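PDB 3KYA: putative phosphatase from Bacteroides thetaiotaomicron, which is of unknown function but binds zinc ions and probably joins an IPT/TIG domain to a six-bladed beta-propeller. Local coordinates for residues D212-I226 against S238-A252. Numbering follows the deposited sequence. Where two conformers were deposited one is given.
Sequences DYDGKGDESPSVYII and SDIQLIAAYKQCNGA. With ZN (zinc ion), chain B; EDO (1,2-ethanediol), chain C.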
loop_
_atom_site.group_PDB
_atom_site.type_symbol
_atom_site.label_atom_id
_atom_site.label_comp_id
_atom_site.label_asym_id
_atom_site.label_seq_id
_atom_site.Cartn_x
_atom_site.Cartn_y
_atom_site.Cartn_z
ATOM N N ASP A 212 -37.962 -3.155 -7.924
ATOM C CA ASP A 212 -37.707 -2.385 -9.174
ATOM C C ASP A 212 -38.886 -2.587 -10.120
ATOM O O ASP A 212 -38.976 -3.604 -10.813
ATOM C CB ASP A 212 -36.396 -2.876 -9.800
ATOM C CG ASP A 212 -35.772 -1.874 -10.773
ATOM O OD1 ASP A 212 -36.507 -1.067 -11.381
ATOM O OD2 ASP A 212 -34.520 -1.912 -10.918
ATOM N N TYR A 213 -39.788 -1.612 -10.161
ATOM C CA TYR A 213 -41.040 -1.771 -10.887
ATOM C C TYR A 213 -41.534 -0.456 -11.483
ATOM O O TYR A 213 -41.285 0.613 -10.930
ATOM C CB TYR A 213 -42.067 -2.348 -9.890
ATOM C CG TYR A 213 -43.472 -2.588 -10.407
ATOM C CD1 TYR A 213 -43.733 -3.577 -11.345
ATOM C CD2 TYR A 213 -44.553 -1.871 -9.891
ATOM C CE1 TYR A 213 -45.026 -3.813 -11.803
ATOM C CE2 TYR A 213 -45.844 -2.094 -10.345
ATOM C CZ TYR A 213 -46.076 -3.067 -11.298
ATOM O OH TYR A 213 -47.362 -3.286 -11.745
ATOM N N ASP A 214 -42.207 -0.549 -12.630
ATOM C CA ASP A 214 -42.782 0.623 -13.319
ATOM C C ASP A 214 -44.100 0.292 -14.050
ATOM O O ASP A 214 -44.479 0.984 -15.000
ATOM C CB ASP A 214 -41.764 1.221 -14.303
ATOM C CG ASP A 214 -41.452 0.296 -15.462
ATOM O OD1 ASP A 214 -42.105 -0.764 -15.584
ATOM O OD2 ASP A 214 -40.559 0.636 -16.263
ATOM N N GLY A 215 -44.793 -0.756 -13.600
ATOM C CA GLY A 215 -46.044 -1.202 -14.227
ATOM C C GLY A 215 -47.238 -0.280 -14.041
ATOM O O GLY A 215 -48.274 -0.458 -14.698
ATOM N N LYS A 216 -47.106 0.674 -13.122
ATOM C CA LYS A 216 -48.117 1.689 -12.887
ATOM C C LYS A 216 -47.525 3.087 -13.095
ATOM O O LYS A 216 -47.875 4.017 -12.374
ATOM C CB LYS A 216 -48.657 1.591 -11.467
ATOM C CG LYS A 216 -49.672 0.490 -11.220
ATOM C CD LYS A 216 -50.248 0.581 -9.802
ATOM C CE LYS A 216 -50.749 1.978 -9.488
ATOM N NZ LYS A 216 -51.630 1.996 -8.304
ATOM N N GLY A 217 -46.628 3.225 -14.070
ATOM C CA GLY A 217 -45.978 4.508 -14.340
ATOM C C GLY A 217 -45.315 5.092 -13.107
ATOM O O GLY A 217 -44.619 4.367 -12.383
ATOM N N ASP A 218 -45.586 6.373 -12.823
ATOM C CA ASP A 218 -44.957 7.045 -11.669
ATOM C C ASP A 218 -45.764 6.931 -10.354
ATOM O O ASP A 218 -45.639 7.757 -9.456
ATOM C CB ASP A 218 -44.559 8.504 -12.019
ATOM C CG ASP A 218 -45.628 9.249 -12.799
ATOM O OD1 ASP A 218 -46.748 8.715 -12.943
ATOM O OD2 ASP A 218 -45.341 10.371 -13.279
ATOM N N GLU A 219 -46.582 5.882 -10.236
ATOM C CA GLU A 219 -47.293 5.585 -8.991
ATOM C C GLU A 219 -47.007 4.102 -8.657
ATOM O O GLU A 219 -47.782 3.437 -7.962
ATOM C CB GLU A 219 -48.799 5.877 -9.094
ATOM C CG GLU A 219 -49.064 7.323 -9.453
ATOM C CD GLU A 219 -50.525 7.726 -9.410
ATOM O OE1 GLU A 219 -51.333 7.083 -8.719
ATOM O OE2 GLU A 219 -50.846 8.731 -10.057
ATOM N N SER A 220 -45.881 3.606 -9.170
ATOM C CA SER A 220 -45.469 2.213 -9.009
ATOM C C SER A 220 -44.771 1.961 -7.668
ATOM O O SER A 220 -43.909 2.736 -7.263
ATOM C CB SER A 220 -44.511 1.814 -10.142
ATOM O OG SER A 220 -45.104 1.905 -11.428
ATOM N N PRO A 221 -45.132 0.864 -6.973
ATOM C CA PRO A 221 -44.459 0.505 -5.719
ATOM C C PRO A 221 -42.928 0.493 -5.785
ATOM O O PRO A 221 -42.339 0.095 -6.798
ATOM C CB PRO A 221 -44.990 -0.900 -5.453
ATOM C CG PRO A 221 -46.410 -0.803 -5.924
ATOM C CD PRO A 221 -46.370 0.081 -7.148
ATOM N N SER A 222 -42.315 0.976 -4.708
ATOM C CA SER A 222 -40.870 1.035 -4.560
ATOM C C SER A 222 -40.367 0.303 -3.326
ATOM O O SER A 222 -39.391 -0.439 -3.421
ATOM C CB SER A 222 -40.410 2.486 -4.472
ATOM O OG SER A 222 -40.695 3.162 -5.677
ATOM N N VAL A 223 -41.003 0.537 -2.177
ATOM C CA VAL A 223 -40.558 -0.051 -0.907
ATOM C C VAL A 223 -41.712 -0.608 -0.051
ATOM O O VAL A 223 -42.738 0.053 0.160
ATOM C CB VAL A 223 -39.793 0.986 -0.034
ATOM C CG1 VAL A 223 -39.136 0.302 1.181
ATOM C CG2 VAL A 223 -38.748 1.788 -0.867
ATOM N N TYR A 224 -41.511 -1.827 0.450
ATOM C CA TYR A 224 -42.451 -2.478 1.351
ATOM C C TYR A 224 -41.807 -2.663 2.719
ATOM O O TYR A 224 -40.569 -2.671 2.851
ATOM C CB TYR A 224 -42.883 -3.847 0.803
ATOM C CG TYR A 224 -43.759 -3.789 -0.429
ATOM C CD1 TYR A 224 -43.209 -3.644 -1.699
ATOM C CD2 TYR A 224 -45.144 -3.885 -0.329
ATOM C CE1 TYR A 224 -44.016 -3.592 -2.833
ATOM C CE2 TYR A 224 -45.955 -3.823 -1.470
ATOM C CZ TYR A 224 -45.378 -3.680 -2.713
ATOM O OH TYR A 224 -46.170 -3.615 -3.845
ATOM N N ILE A 225 -42.657 -2.844 3.727
ATOM C CA ILE A 225 -42.220 -3.088 5.098
ATOM C C ILE A 225 -42.907 -4.360 5.606
ATOM O O ILE A 225 -44.133 -4.500 5.495
ATOM C CB ILE A 225 -42.464 -1.844 5.989
ATOM C CG1 ILE A 225 -41.671 -1.952 7.288
ATOM C CG2 ILE A 225 -43.989 -1.606 6.260
ATOM C CD1 ILE A 225 -41.558 -0.640 8.064
ATOM N N ILE A 226 -42.109 -5.286 6.149
ATOM C CA ILE A 226 -42.583 -6.600 6.621
ATOM C C ILE A 226 -42.336 -6.754 8.118
ATOM O O ILE A 226 -41.204 -6.679 8.574
ATOM C CB ILE A 226 -41.867 -7.753 5.891
ATOM C CG1 ILE A 226 -41.994 -7.594 4.375
ATOM C CG2 ILE A 226 -42.422 -9.117 6.347
ATOM C CD1 ILE A 226 -41.238 -8.632 3.562
ATOM N N SER A 238 -46.292 -13.019 8.119
ATOM C CA SER A 238 -45.926 -11.639 8.431
ATOM C C SER A 238 -46.771 -10.599 7.716
ATOM O O SER A 238 -47.046 -10.727 6.521
ATOM C CB SER A 238 -44.453 -11.374 8.083
ATOM O OG SER A 238 -43.590 -12.135 8.911
ATOM N N ASP A 239 -47.172 -9.574 8.464
ATOM C CA ASP A 239 -47.897 -8.450 7.911
ATOM C C ASP A 239 -46.958 -7.710 6.945
ATOM O O ASP A 239 -45.796 -7.487 7.270
ATOM C CB ASP A 239 -48.330 -7.494 9.018
ATOM C CG ASP A 239 -49.132 -6.298 8.482
ATOM O OD1 ASP A 239 -50.292 -6.501 8.061
ATOM O OD2 ASP A 239 -48.602 -5.158 8.492
ATOM N N ILE A 240 -47.455 -7.357 5.759
ATOM C CA ILE A 240 -46.664 -6.629 4.758
ATOM C C ILE A 240 -47.458 -5.406 4.277
ATOM O O ILE A 240 -48.643 -5.521 3.961
ATOM C CB ILE A 240 -46.234 -7.546 3.577
ATOM C CG1 ILE A 240 -45.493 -6.745 2.500
ATOM C CG2 ILE A 240 -47.430 -8.265 2.952
ATOM C CD1 ILE A 240 -44.803 -7.615 1.464
ATOM N N GLN A 241 -46.810 -4.239 4.264
ATOM C CA GLN A 241 -47.449 -2.993 3.848
ATOM C C GLN A 241 -46.572 -2.202 2.873
ATOM O O GLN A 241 -45.333 -2.232 2.968
ATOM C CB GLN A 241 -47.751 -2.112 5.068
ATOM C CG GLN A 241 -48.632 -2.762 6.145
ATOM C CD GLN A 241 -50.038 -3.066 5.668
ATOM O OE1 GLN A 241 -50.528 -2.446 4.723
ATOM N NE2 GLN A 241 -50.697 -4.013 6.323
ATOM N N LEU A 242 -47.226 -1.512 1.939
ATOM C CA LEU A 242 -46.557 -0.646 0.979
ATOM C C LEU A 242 -46.244 0.655 1.698
ATOM O O LEU A 242 -47.145 1.285 2.258
ATOM C CB LEU A 242 -47.465 -0.389 -0.227
ATOM C CG LEU A 242 -46.938 0.527 -1.330
ATOM C CD1 LEU A 242 -45.676 -0.063 -1.985
ATOM C CD2 LEU A 242 -48.025 0.795 -2.377
ATOM N N ILE A 243 -44.976 1.064 1.695
ATOM C CA ILE A 243 -44.590 2.285 2.404
ATOM C C ILE A 243 -44.173 3.442 1.470
ATOM O O ILE A 243 -44.227 4.606 1.870
ATOM C CB ILE A 243 -43.483 1.985 3.456
ATOM C CG1 ILE A 243 -43.430 3.079 4.523
ATOM C CG2 ILE A 243 -42.125 1.805 2.785
ATOM C CD1 ILE A 243 -42.450 2.784 5.643
ATOM N N ALA A 244 -43.755 3.129 0.243
ATOM C CA ALA A 244 -43.368 4.157 -0.728
ATOM C C ALA A 244 -43.561 3.662 -2.157
ATOM O O ALA A 244 -43.243 2.514 -2.483
ATOM C CB ALA A 244 -41.926 4.606 -0.505
ATOM N N ALA A 245 -44.097 4.539 -3.000
ATOM C CA ALA A 245 -44.331 4.232 -4.404
ATOM C C ALA A 245 -44.000 5.419 -5.308
ATOM O O ALA A 245 -44.637 6.472 -5.201
ATOM C CB ALA A 245 -45.791 3.820 -4.630
ATOM N N TYR A 246 -42.987 5.243 -6.159
ATOM C CA TYR A 246 -42.678 6.207 -7.220
ATOM C C TYR A 246 -42.502 5.375 -8.496
ATOM O O TYR A 246 -43.445 5.258 -9.284
ATOM C CB TYR A 246 -41.476 7.103 -6.899
ATOM C CG TYR A 246 -41.242 8.112 -8.002
ATOM C CD1 TYR A 246 -42.139 9.162 -8.202
ATOM C CD2 TYR A 246 -40.166 7.999 -8.867
ATOM C CE1 TYR A 246 -41.960 10.084 -9.222
ATOM C CE2 TYR A 246 -39.971 8.929 -9.899
ATOM C CZ TYR A 246 -40.880 9.963 -10.069
ATOM O OH TYR A 246 -40.711 10.886 -11.079
ATOM N N LYS A 247 -41.317 4.793 -8.674
ATOM C CA LYS A 247 -41.011 3.861 -9.760
ATOM C C LYS A 247 -39.514 3.613 -9.840
ATOM O O LYS A 247 -38.716 4.431 -9.378
ATOM C CB LYS A 247 -41.481 4.347 -11.141
ATOM C CG LYS A 247 -40.840 5.635 -11.627
ATOM C CD LYS A 247 -41.325 5.995 -13.036
ATOM C CE LYS A 247 -40.796 7.330 -13.459
ATOM N NZ LYS A 247 -41.227 7.717 -14.837
ATOM N N GLN A 248 -39.150 2.488 -10.438
ATOM C CA GLN A 248 -37.753 2.172 -10.740
ATOM C C GLN A 248 -36.771 2.324 -9.577
ATOM O O GLN A 248 -35.670 2.875 -9.731
ATOM C CB GLN A 248 -37.313 3.054 -11.918
ATOM C CG GLN A 248 -38.160 2.847 -13.156
ATOM C CD GLN A 248 -37.741 3.738 -14.296
ATOM O OE1 GLN A 248 -37.715 4.958 -14.168
ATOM N NE2 GLN A 248 -37.411 3.134 -15.417
ATOM N N CYS A 249 -37.167 1.836 -8.407
ATOM C CA CYS A 249 -36.287 1.875 -7.238
ATOM C C CYS A 249 -35.223 0.778 -7.366
ATOM O O CYS A 249 -35.521 -0.332 -7.812
ATOM C CB CYS A 249 -37.101 1.690 -5.968
ATOM S SG CYS A 249 -36.160 1.872 -4.459
ATOM N N ASN A 250 -33.983 1.085 -6.982
ATOM C CA ASN A 250 -32.885 0.117 -7.049
ATOM C C ASN A 250 -32.373 -0.269 -5.650
ATOM O O ASN A 250 -31.459 -1.078 -5.535
ATOM C CB ASN A 250 -31.708 0.661 -7.866
ATOM C CG ASN A 250 -32.138 1.283 -9.198
ATOM O OD1 ASN A 250 -31.722 2.400 -9.516
ATOM N ND2 ASN A 250 -32.996 0.586 -9.954
ATOM N N GLY A 251 -32.921 0.334 -4.602
ATOM C CA GLY A 251 -32.491 0.026 -3.241
ATOM C C GLY A 251 -32.981 1.027 -2.214
ATOM O O GLY A 251 -33.329 2.167 -2.560
ATOM N N ALA A 252 -33.014 0.581 -0.955
ATOM C CA ALA A 252 -33.411 1.402 0.185
ATOM C C ALA A 252 -32.480 1.089 1.359
ATOM O O ALA A 252 -32.203 -0.080 1.635
ATOM C CB ALA A 252 -34.873 1.157 0.553
HETATM ZN ZN ZN B . -52.912 8.948 -8.688
HETATM C C1 EDO C . -33.193 -0.344 -13.800
HETATM O O1 EDO C . -33.316 -1.617 -13.142
HETATM C C2 EDO C . -34.535 0.382 -13.797
HETATM O O2 EDO C . -34.809 0.948 -12.512
HETATM O O HOH W 1 -39.786 0.476 -7.905
HETATM O O HOH W 2 -37.784 0.273 -15.542
HETATM O O HOH W 3 -45.340 8.590 -6.927
HETATM O O HOH W 4 -42.258 10.546 -14.506
HETATM O O HOH W 5 -38.526 4.858 -6.517
HETATM O O HOH W 6 -45.772 -4.263 8.173
#
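Tyr224 meets Leu242 through two first torsions: chi1 -69° sets the tyrosine ring beside its own backbone N, and chi1 179° swings the leucine branch opposite its N, bringing CD1 over the ring. In one of its two deposited conformers, Leu242 CD1 lies over one ring face, offset toward the rim, a CH-pi contact 3.9 Å from the Tyr224 centroid. The two residues sit on the third and fourth strands of a four-stranded antiparallel blade, probably one of six in a beta-propeller; within the chain, strand 240-246 is the blade's outer edge. The same methyl reaches Pro221, with Leu242 CD1 3.6 Å from Pro221 CB, and Ile240 CG1 approaches the ring obliquely. With an alanine at Tyr224, Leu242 CD1 and Ile240 CG1 would probably lose this partner, and a gap is likely to open beside Pro184 and Ile211, which also touch the tyrosine. Two classic beta bulges break the ladder in succession. At the first, Ala244 O accepts hydrogen bonds from Ser222 N, at 2.9 Å, and Val223 N, at 3.0 Å; at the second, Val223 O accepts from Ile243 N and Ala244 N. On the first bulge chi1 -64° sets Ser222 OG beside the residue's own backbone N, where it accepts from Tyr246 N at 3.1 Å. That hydroxyl donates to a water that in turn bonds Lys247 O. Beyond the strands, Gln248 N donates a hydrogen bond to Tyr213 O at 2.9 Å. Asp212 OD2, salt-bridged to Arg189, receives a weak bond from Asn250 ND2, and an ethanediol, probably from the crystallisation liquor, bridges the two side chains. At the turn before the ladder the carboxylate of Glu219, whose OE2 is also hydrogen-bonded to Lys294, holds zinc with both oxygens, OE1 at 2.4 Å and OE2 at 2.5 Å from the metal.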